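Local coordinates for transcription termination factor FttA (Methanosarcina mazei, PDB 2XR1), which probably terminates transcription genome-wide by zinc-dependent cleavage of the nascent RNA at the polymerase exit channel, followed by 5'-3' degradation of the released transcript, at residues Gly354-Glu359 and Ile378-Tyr383; Asp365-Lys370 and Met590-Arg595. All blocks are in the same frame, centred on the assembly; numbering follows the deposited sequence.

Contact 1 of 2, residues Gly354-Glu359 and Ile378-Tyr383; sequences GDYKYE and ISEATY. With ZN (zinc ion), chain E; ZN (zinc ion), chain F.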
ATOM      1  N   GLY B 354      16.933  -9.821   7.022  1.00 22.13           N
ATOM      2  CA  GLY B 354      17.629 -10.199   5.769  1.00 22.05           C
ATOM      3  C   GLY B 354      17.833 -11.714   5.850  1.00 22.35           C
ATOM      4  O   GLY B 354      17.079 -12.409   6.562  1.00 22.31           O
ATOM      5  N   ASP B 355      18.835 -12.217   5.129  1.00 21.85           N
ATOM      6  CA  ASP B 355      19.220 -13.607   5.190  1.00 22.32           C
ATOM      7  C   ASP B 355      20.173 -13.733   6.401  1.00 22.60           C
ATOM      8  O   ASP B 355      21.001 -12.846   6.622  1.00 23.18           O
ATOM      9  CB  ASP B 355      19.895 -14.025   3.891  1.00 23.51           C
ATOM     10  CG  ASP B 355      18.936 -14.022   2.659  1.00 24.49           C
ATOM     11  OD1 ASP B 355      17.726 -13.773   2.912  1.00 24.83           O
ATOM     12  OD2 ASP B 355      19.390 -14.264   1.476  1.00 20.50           O
ATOM     13  N   TYR B 356      20.032 -14.782   7.209  1.00 22.39           N
ATOM     14  CA  TYR B 356      20.859 -14.946   8.362  1.00 23.01           C
ATOM     15  C   TYR B 356      21.102 -16.378   8.725  1.00 24.98           C
ATOM     16  O   TYR B 356      20.346 -17.251   8.310  1.00 26.71           O
ATOM     17  CB  TYR B 356      20.233 -14.266   9.557  1.00 22.51           C
ATOM     18  CG  TYR B 356      18.932 -14.820  10.054  1.00 22.10           C
ATOM     19  CD1 TYR B 356      17.710 -14.365   9.536  1.00 22.51           C
ATOM     20  CD2 TYR B 356      18.904 -15.724  11.110  1.00 23.65           C
ATOM     21  CE1 TYR B 356      16.507 -14.853  10.028  1.00 23.04           C
ATOM     22  CE2 TYR B 356      17.722 -16.214  11.635  1.00 23.79           C
ATOM     23  CZ  TYR B 356      16.520 -15.786  11.085  1.00 24.38           C
ATOM     24  OH  TYR B 356      15.335 -16.251  11.597  1.00 22.57           O
ATOM     25  N   LYS B 357      22.137 -16.613   9.538  1.00 25.26           N
ATOM     26  CA  LYS B 357      22.414 -17.923  10.091  1.00 26.15           C
ATOM     27  C   LYS B 357      22.723 -17.846  11.577  1.00 26.98           C
ATOM     28  O   LYS B 357      23.783 -17.370  11.991  1.00 25.96           O
ATOM     29  CB  LYS B 357      23.575 -18.595   9.357  1.00 27.13           C
ATOM     30  CG  LYS B 357      23.779 -20.048   9.779  1.00 28.45           C
ATOM     31  CD  LYS B 357      24.283 -20.942   8.626  1.00 29.21           C
ATOM     32  CE  LYS B 357      24.572 -22.407   9.025  1.00 28.52           C
ATOM     33  NZ  LYS B 357      23.351 -23.265   9.105  1.00 29.37           N
ATOM     34  N   TYR B 358      21.802 -18.389  12.367  1.00 27.99           N
ATOM     35  CA  TYR B 358      21.921 -18.422  13.811  1.00 29.14           C
ATOM     36  C   TYR B 358      22.759 -19.566  14.250  1.00 31.43           C
ATOM     37  O   TYR B 358      22.272 -20.459  14.870  1.00 32.49           O
ATOM     38  CB  TYR B 358      20.525 -18.510  14.434  1.00 29.09           C
ATOM     39  CG  TYR B 358      20.463 -18.244  15.917  1.00 29.14           C
ATOM     40  CD1 TYR B 358      21.193 -17.216  16.490  1.00 29.42           C
ATOM     41  CD2 TYR B 358      19.634 -18.999  16.746  1.00 31.50           C
ATOM     42  CE1 TYR B 358      21.137 -16.982  17.833  1.00 31.20           C
ATOM     43  CE2 TYR B 358      19.555 -18.751  18.094  1.00 31.63           C
ATOM     44  CZ  TYR B 358      20.321 -17.739  18.626  1.00 31.11           C
ATOM     45  OH  TYR B 358      20.278 -17.442  19.940  1.00 32.39           O
ATOM     46  N   GLU B 359      24.035 -19.538  13.906  1.00 33.52           N
ATOM     47  CA  GLU B 359      24.957 -20.614  14.243  1.00 36.55           C
ATOM     48  C   GLU B 359      26.337 -20.142  13.917  1.00 37.11           C
ATOM     49  O   GLU B 359      26.501 -19.436  12.984  1.00 36.65           O
ATOM     50  CB  GLU B 359      24.667 -21.877  13.462  1.00 37.59           C
ATOM     51  CG  GLU B 359      25.598 -23.040  13.865  1.00 43.97           C
ATOM     52  CD  GLU B 359      25.603 -24.198  12.848  1.00 50.18           C
ATOM     53  OE1 GLU B 359      24.766 -24.181  11.895  1.00 52.40           O
ATOM     54  OE2 GLU B 359      26.435 -25.141  13.010  1.00 56.01           O
ATOM     55  N   ILE B 378      10.713  -9.143  11.006  1.00 25.43           N
ATOM     56  CA  ILE B 378      10.395  -9.625   9.687  1.00 25.63           C
ATOM     57  C   ILE B 378      11.571 -10.515   9.360  1.00 25.34           C
ATOM     58  O   ILE B 378      12.699 -10.023   9.205  1.00 24.02           O
ATOM     59  CB  ILE B 378      10.286  -8.467   8.678  1.00 25.92           C
ATOM     60  CG1 ILE B 378       8.985  -7.693   8.944  1.00 28.22           C
ATOM     61  CG2 ILE B 378      10.312  -9.007   7.235  1.00 26.26           C
ATOM     62  CD1 ILE B 378       9.100  -6.252   9.110  1.00 28.63           C
ATOM     63  N   SER B 379      11.293 -11.825   9.268  1.00 26.06           N
ATOM     64  CA  SER B 379      12.331 -12.846   9.157  1.00 26.05           C
ATOM     65  C   SER B 379      12.313 -13.572   7.834  1.00 25.68           C
ATOM     66  O   SER B 379      11.259 -13.805   7.277  1.00 26.12           O
ATOM     67  CB  SER B 379      12.142 -13.885  10.259  1.00 26.87           C
ATOM     68  OG  SER B 379      13.088 -14.930  10.105  1.00 28.03           O
ATOM     69  N   GLU B 380      13.474 -14.006   7.382  1.00 24.83           N
ATOM     70  CA  GLU B 380      13.517 -14.913   6.248  1.00 25.76           C
ATOM     71  C   GLU B 380      13.011 -16.258   6.686  1.00 25.82           C
ATOM     72  O   GLU B 380      12.949 -16.506   7.873  1.00 26.14           O
ATOM     73  CB  GLU B 380      14.929 -15.125   5.702  1.00 26.14           C
ATOM     74  CG  GLU B 380      15.878 -15.826   6.671  1.00 27.98           C
ATOM     75  CD  GLU B 380      16.798 -16.757   5.959  1.00 30.74           C
ATOM     76  OE1 GLU B 380      16.267 -17.673   5.270  1.00 33.79           O
ATOM     77  OE2 GLU B 380      18.025 -16.584   6.079  1.00 29.06           O
ATOM     78  N   ALA B 381      12.675 -17.112   5.706  1.00 25.63           N
ATOM     79  CA  ALA B 381      12.083 -18.423   5.943  1.00 25.97           C
ATOM     80  C   ALA B 381      12.562 -19.506   4.950  1.00 25.58           C
ATOM     81  O   ALA B 381      11.816 -20.388   4.638  1.00 26.06           O
ATOM     82  CB  ALA B 381      10.540 -18.310   5.937  1.00 25.82           C
ATOM     83  N   THR B 382      13.801 -19.433   4.476  1.00 24.89           N
ATOM     84  CA  THR B 382      14.280 -20.274   3.351  1.00 25.77           C
ATOM     85  C   THR B 382      14.212 -21.727   3.688  1.00 27.87           C
ATOM     86  O   THR B 382      13.729 -22.527   2.897  1.00 29.38           O
ATOM     87  CB  THR B 382      15.715 -19.977   2.949  1.00 25.25           C
ATOM     88  OG1 THR B 382      15.880 -18.576   2.819  1.00 23.21           O
ATOM     89  CG2 THR B 382      16.061 -20.637   1.622  1.00 26.08           C
ATOM     90  N   TYR B 383      14.667 -22.074   4.886  1.00 28.11           N
ATOM     91  CA  TYR B 383      14.507 -23.427   5.379  1.00 29.97           C
ATOM     92  C   TYR B 383      13.339 -23.512   6.373  1.00 30.59           C
ATOM     93  O   TYR B 383      13.385 -24.217   7.393  1.00 32.18           O
ATOM     94  CB  TYR B 383      15.820 -23.907   5.992  1.00 30.22           C
ATOM     95  CG  TYR B 383      16.895 -24.203   4.953  1.00 29.66           C
ATOM     96  CD1 TYR B 383      17.533 -23.188   4.288  1.00 28.69           C
ATOM     97  CD2 TYR B 383      17.253 -25.483   4.650  1.00 29.70           C
ATOM     98  CE1 TYR B 383      18.491 -23.434   3.348  1.00 28.03           C
ATOM     99  CE2 TYR B 383      18.214 -25.740   3.712  1.00 31.72           C
ATOM    100  CZ  TYR B 383      18.832 -24.713   3.061  1.00 29.13           C
ATOM    101  OH  TYR B 383      19.799 -24.996   2.145  1.00 26.32           O
TER
HETATM  102 ZN    ZN E1638      21.518 -14.192   0.530  1.00 34.99          ZN
HETATM  103 ZN    ZN F1639      18.423 -14.104  -0.384  1.00 35.44          ZN
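The dinuclear zinc centre of a metallo-beta-lactamase fold is the setting here: the loop following strand 348-352 carries the bridging aspartate past the end of the parallel strand 376-380. D355 OD2 ligates both metals, lying 2.3 Å from ZN of chain E and 2.1 Å from ZN of chain F. H245, H247 and H332 complete the coordination of one zinc, and D249, H250 and H607 that of the other. Just behind this ligand, E380 works as a polar bracket. Its CG occupies the crowded position between backbone N and carbonyl carbon (chi1 65°), and the chain then bends at chi2, delivering OE2 to the loop backbone. The amide Y356 N donates to E380 OE2 over 2.9 Å in a nearly straight bond (163°), received on the anti lone pair. The other oxygen, OE1, is gripped by T382, through its amide N in line with the anti lone pair and through OG1 from above the carboxylate plane, so the carboxylate is pinned at both ends. Y356 CE1 packs 3.6 Å from E380 CG, its ring almost perpendicular to the carboxylate. At the edge of that ring, Y356 OH donates to S379 OG (3.0 Å), which in turn donates to the carbonyl E380 O. D355 OD1 and E380 OE2 stand 4.2 Å apart; the like charges are probably moderated by the zincs and by H583, whose ND1 also bonds OE2. A bridging aspartate backed by a Glu-His pair is characteristic of beta-CASP nucleases, where the two residues probably correspond to motifs A and B.

Contact 2 of 2, residues Asp365-Lys370 and Met590-Arg595; sequences DPAVNK and MEYVKR
Two hydrogen bonds, running in opposite directions, tie the loop 365-370 to the last turn of helix 586-594. In one the helix supplies the donor: Y592 extends its ring with CG anti to the backbone N (chi1 -174°), and its OH donates to V368 O across 2.5 Å, reaching that carbonyl from above its plane rather than along a lone pair. In the other the loop supplies the N-H. N369 places CG between its backbone N and carbonyl carbon (chi1 65°), so that ND2 donates to Y592 O at 2.7 Å; the acceptor lies close to the amide plane, and the bond falls in the carbonyl plane on a lone pair, nearly linear at 163°. A carboxamide N-H so placed meets a carbonyl at the C-terminal end of a helix, where the partial negative charge would be expected to favour it.

The apolar contacts centre on the same tyrosine. N369 CB sits over one face of the Y592 ring, displaced toward the rim, in a CH-pi contact 3.8 Å from the centroid. A367 CB approaches the same ring obliquely, 3.8 Å from Y592 CE1. N369 thus packs on one face of Y592 while bonding its main-chain oxygen, and V368 O takes the hydroxyl at the far end of the same side chain. R595 adds only a loose van der Waals contact at the surface, its CB lying 3.9 Å from N369 ND2.

Beyond the pair, the Y592 ring also meets those of Y356 and Y358, the latter edge-to-face. I338 of strand 337-343 touches both A367 and Y592, while M590 and K594 pack on helix 610-624, so helix 586-594 lies between that helix and the loop.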
ATOM      1  N   ASP B 365      30.236 -15.244  12.844  1.00 33.70           N
ATOM      2  CA  ASP B 365      29.627 -15.462  14.155  1.00 34.52           C
ATOM      3  C   ASP B 365      28.124 -15.586  13.932  1.00 32.57           C
ATOM      4  O   ASP B 365      27.631 -15.246  12.872  1.00 30.89           O
ATOM      5  CB  ASP B 365      29.915 -14.302  15.097  1.00 35.05           C
ATOM      6  CG  ASP B 365      31.399 -14.124  15.394  1.00 39.95           C
ATOM      7  OD1 ASP B 365      32.041 -15.047  15.999  1.00 44.62           O
ATOM      8  OD2 ASP B 365      31.921 -13.015  15.032  1.00 43.77           O
ATOM      9  N   PRO B 366      27.396 -16.075  14.939  1.00 32.88           N
ATOM     10  CA  PRO B 366      25.959 -16.256  14.762  1.00 31.03           C
ATOM     11  C   PRO B 366      25.243 -14.963  14.559  1.00 29.36           C
ATOM     12  O   PRO B 366      25.698 -13.946  15.043  1.00 30.09           O
ATOM     13  CB  PRO B 366      25.491 -16.862  16.105  1.00 33.00           C
ATOM     14  CG  PRO B 366      26.737 -17.269  16.883  1.00 33.93           C
ATOM     15  CD  PRO B 366      27.904 -16.553  16.261  1.00 34.50           C
ATOM     16  N   ALA B 367      24.141 -15.007  13.824  1.00 27.77           N
ATOM     17  CA  ALA B 367      23.255 -13.890  13.675  1.00 26.15           C
ATOM     18  C   ALA B 367      22.952 -13.352  15.065  1.00 26.23           C
ATOM     19  O   ALA B 367      22.902 -14.129  16.032  1.00 28.91           O
ATOM     20  CB  ALA B 367      21.967 -14.357  12.950  1.00 24.12           C
ATOM     21  N   VAL B 368      22.751 -12.047  15.172  1.00 25.22           N
ATOM     22  CA  VAL B 368      22.455 -11.390  16.443  1.00 25.54           C
ATOM     23  C   VAL B 368      20.935 -11.301  16.642  1.00 25.52           C
ATOM     24  O   VAL B 368      20.181 -10.933  15.737  1.00 24.32           O
ATOM     25  CB  VAL B 368      23.111  -9.950  16.532  1.00 26.00           C
ATOM     26  CG1 VAL B 368      22.387  -9.040  17.592  1.00 24.23           C
ATOM     27  CG2 VAL B 368      24.574 -10.074  16.773  1.00 22.36           C
ATOM     28  N   ASN B 369      20.487 -11.637  17.842  1.00 27.31           N
ATOM     29  CA  ASN B 369      19.094 -11.451  18.229  1.00 27.11           C
ATOM     30  C   ASN B 369      18.902 -10.786  19.602  1.00 29.06           C
ATOM     31  O   ASN B 369      17.901 -11.016  20.250  1.00 30.97           O
ATOM     32  CB  ASN B 369      18.353 -12.773  18.128  1.00 26.74           C
ATOM     33  CG  ASN B 369      18.839 -13.800  19.086  1.00 28.35           C
ATOM     34  OD1 ASN B 369      19.856 -13.622  19.811  1.00 24.02           O
ATOM     35  ND2 ASN B 369      18.092 -14.936  19.123  1.00 29.22           N
ATOM     36  N   LYS B 370      19.855  -9.955  20.031  1.00 30.77           N
ATOM     37  CA  LYS B 370      19.766  -9.159  21.284  1.00 32.65           C
ATOM     38  C   LYS B 370      19.699  -7.704  20.849  1.00 31.57           C
ATOM     39  O   LYS B 370      20.509  -7.287  20.047  1.00 30.91           O
ATOM     40  CB  LYS B 370      21.014  -9.354  22.105  1.00 34.26           C
ATOM     41  CG  LYS B 370      20.812  -9.334  23.604  1.00 39.57           C
ATOM     42  N   MET B 590      13.755 -21.210  14.266  1.00 32.31           N
ATOM     43  CA  MET B 590      12.925 -21.227  15.453  1.00 34.06           C
ATOM     44  C   MET B 590      13.691 -20.770  16.679  1.00 34.53           C
ATOM     45  O   MET B 590      13.148 -20.069  17.508  1.00 35.46           O
ATOM     46  CB  MET B 590      12.348 -22.627  15.699  1.00 35.82           C
ATOM     47  CG  MET B 590      11.232 -22.978  14.707  1.00 37.65           C
ATOM     48  SD  MET B 590       9.597 -22.233  15.134  1.00 42.27           S
ATOM     49  CE  MET B 590       8.877 -23.563  16.122  1.00 43.79           C
ATOM     50  N   GLU B 591      14.957 -21.150  16.786  1.00 34.35           N
ATOM     51  CA  GLU B 591      15.764 -20.793  17.937  1.00 34.65           C
ATOM     52  C   GLU B 591      16.015 -19.270  17.931  1.00 32.64           C
ATOM     53  O   GLU B 591      15.932 -18.629  18.978  1.00 32.69           O
ATOM     54  CB  GLU B 591      17.068 -21.617  17.971  1.00 35.36           C
ATOM     55  CG  GLU B 591      16.897 -23.120  18.325  1.00 40.50           C
ATOM     56  CD  GLU B 591      18.215 -24.006  18.149  1.00 50.04           C
ATOM     57  OE1 GLU B 591      19.098 -23.650  17.287  1.00 50.37           O
ATOM     58  OE2 GLU B 591      18.366 -25.066  18.893  1.00 54.48           O
ATOM     59  N   TYR B 592      16.231 -18.702  16.746  1.00 30.48           N
ATOM     60  CA  TYR B 592      16.490 -17.269  16.591  1.00 29.47           C
ATOM     61  C   TYR B 592      15.397 -16.398  17.189  1.00 29.68           C
ATOM     62  O   TYR B 592      15.691 -15.431  17.896  1.00 29.08           O
ATOM     63  CB  TYR B 592      16.609 -16.884  15.130  1.00 28.12           C
ATOM     64  CG  TYR B 592      17.019 -15.441  14.910  1.00 26.96           C
ATOM     65  CD1 TYR B 592      18.335 -15.052  15.059  1.00 26.24           C
ATOM     66  CD2 TYR B 592      16.105 -14.492  14.510  1.00 27.15           C
ATOM     67  CE1 TYR B 592      18.745 -13.772  14.840  1.00 26.05           C
ATOM     68  CE2 TYR B 592      16.492 -13.181  14.315  1.00 27.76           C
ATOM     69  CZ  TYR B 592      17.839 -12.835  14.489  1.00 28.81           C
ATOM     70  OH  TYR B 592      18.264 -11.532  14.318  1.00 30.25           O
ATOM     71  N   VAL B 593      14.151 -16.730  16.862  1.00 29.80           N
ATOM     72  CA  VAL B 593      12.996 -16.010  17.384  1.00 30.22           C
ATOM     73  C   VAL B 593      12.783 -16.365  18.824  1.00 32.03           C
ATOM     74  O   VAL B 593      12.634 -15.493  19.650  1.00 32.60           O
ATOM     75  CB  VAL B 593      11.712 -16.301  16.595  1.00 30.05           C
ATOM     76  CG1 VAL B 593      10.596 -15.366  17.032  1.00 30.42           C
ATOM     77  CG2 VAL B 593      11.943 -16.093  15.151  1.00 28.80           C
ATOM     78  N   LYS B 594      12.802 -17.653  19.133  1.00 33.87           N
ATOM     79  CA  LYS B 594      12.574 -18.148  20.524  1.00 36.28           C
ATOM     80  C   LYS B 594      13.491 -17.492  21.573  1.00 36.53           C
ATOM     81  O   LYS B 594      13.071 -17.176  22.679  1.00 38.14           O
ATOM     82  CB  LYS B 594      12.788 -19.674  20.582  1.00 36.95           C
ATOM     83  CG  LYS B 594      12.566 -20.275  21.960  1.00 40.36           C
ATOM     84  CD  LYS B 594      12.414 -21.799  21.995  1.00 43.20           C
ATOM     85  CE  LYS B 594      11.860 -22.198  23.377  1.00 49.11           C
ATOM     86  NZ  LYS B 594      11.273 -23.599  23.537  1.00 53.84           N
ATOM     87  N   ARG B 595      14.757 -17.357  21.216  1.00 35.24           N
ATOM     88  CA  ARG B 595      15.777 -16.815  22.108  1.00 35.80           C
ATOM     89  C   ARG B 595      15.992 -15.280  21.934  1.00 34.55           C
ATOM     90  O   ARG B 595      16.802 -14.681  22.656  1.00 34.69           O
ATOM     91  CB  ARG B 595      17.100 -17.530  21.868  1.00 35.14           C
ATOM     92  CG  ARG B 595      17.336 -18.607  22.784  1.00 38.31           C
ATOM     93  CD  ARG B 595      17.129 -19.956  22.224  1.00 39.58           C
ATOM     94  NE  ARG B 595      18.291 -20.443  21.508  1.00 39.16           N
ATOM     95  CZ  ARG B 595      18.612 -21.735  21.381  1.00 41.51           C
ATOM     96  NH1 ARG B 595      17.907 -22.677  21.976  1.00 42.51           N
ATOM     97  NH2 ARG B 595      19.658 -22.093  20.638  1.00 42.08           N
TER

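How the contacts relate
Along the chain the four segments alternate, in the order 354-359, 365-370, 378-383, 590-595, so the two contacts interleave. Both draw on the long connection between the parallel strands 348-352 and 376-380 of one mixed sheet, and their centres lie only 9 Å apart. They meet directly: K357 O and A367 N make a probable backbone hydrogen bond of 3.0 Å, and Y356 CE2 packs 3.4 Å from Y592 CG. Contact 1 reaches the zincs, whereas contact 2 lies farther out, joining the N-terminal and C-terminal parts of the metallo-beta-lactamase fold. The predicted beta-CASP region falls between those parts in sequence, and the two parts come together again near the metal site.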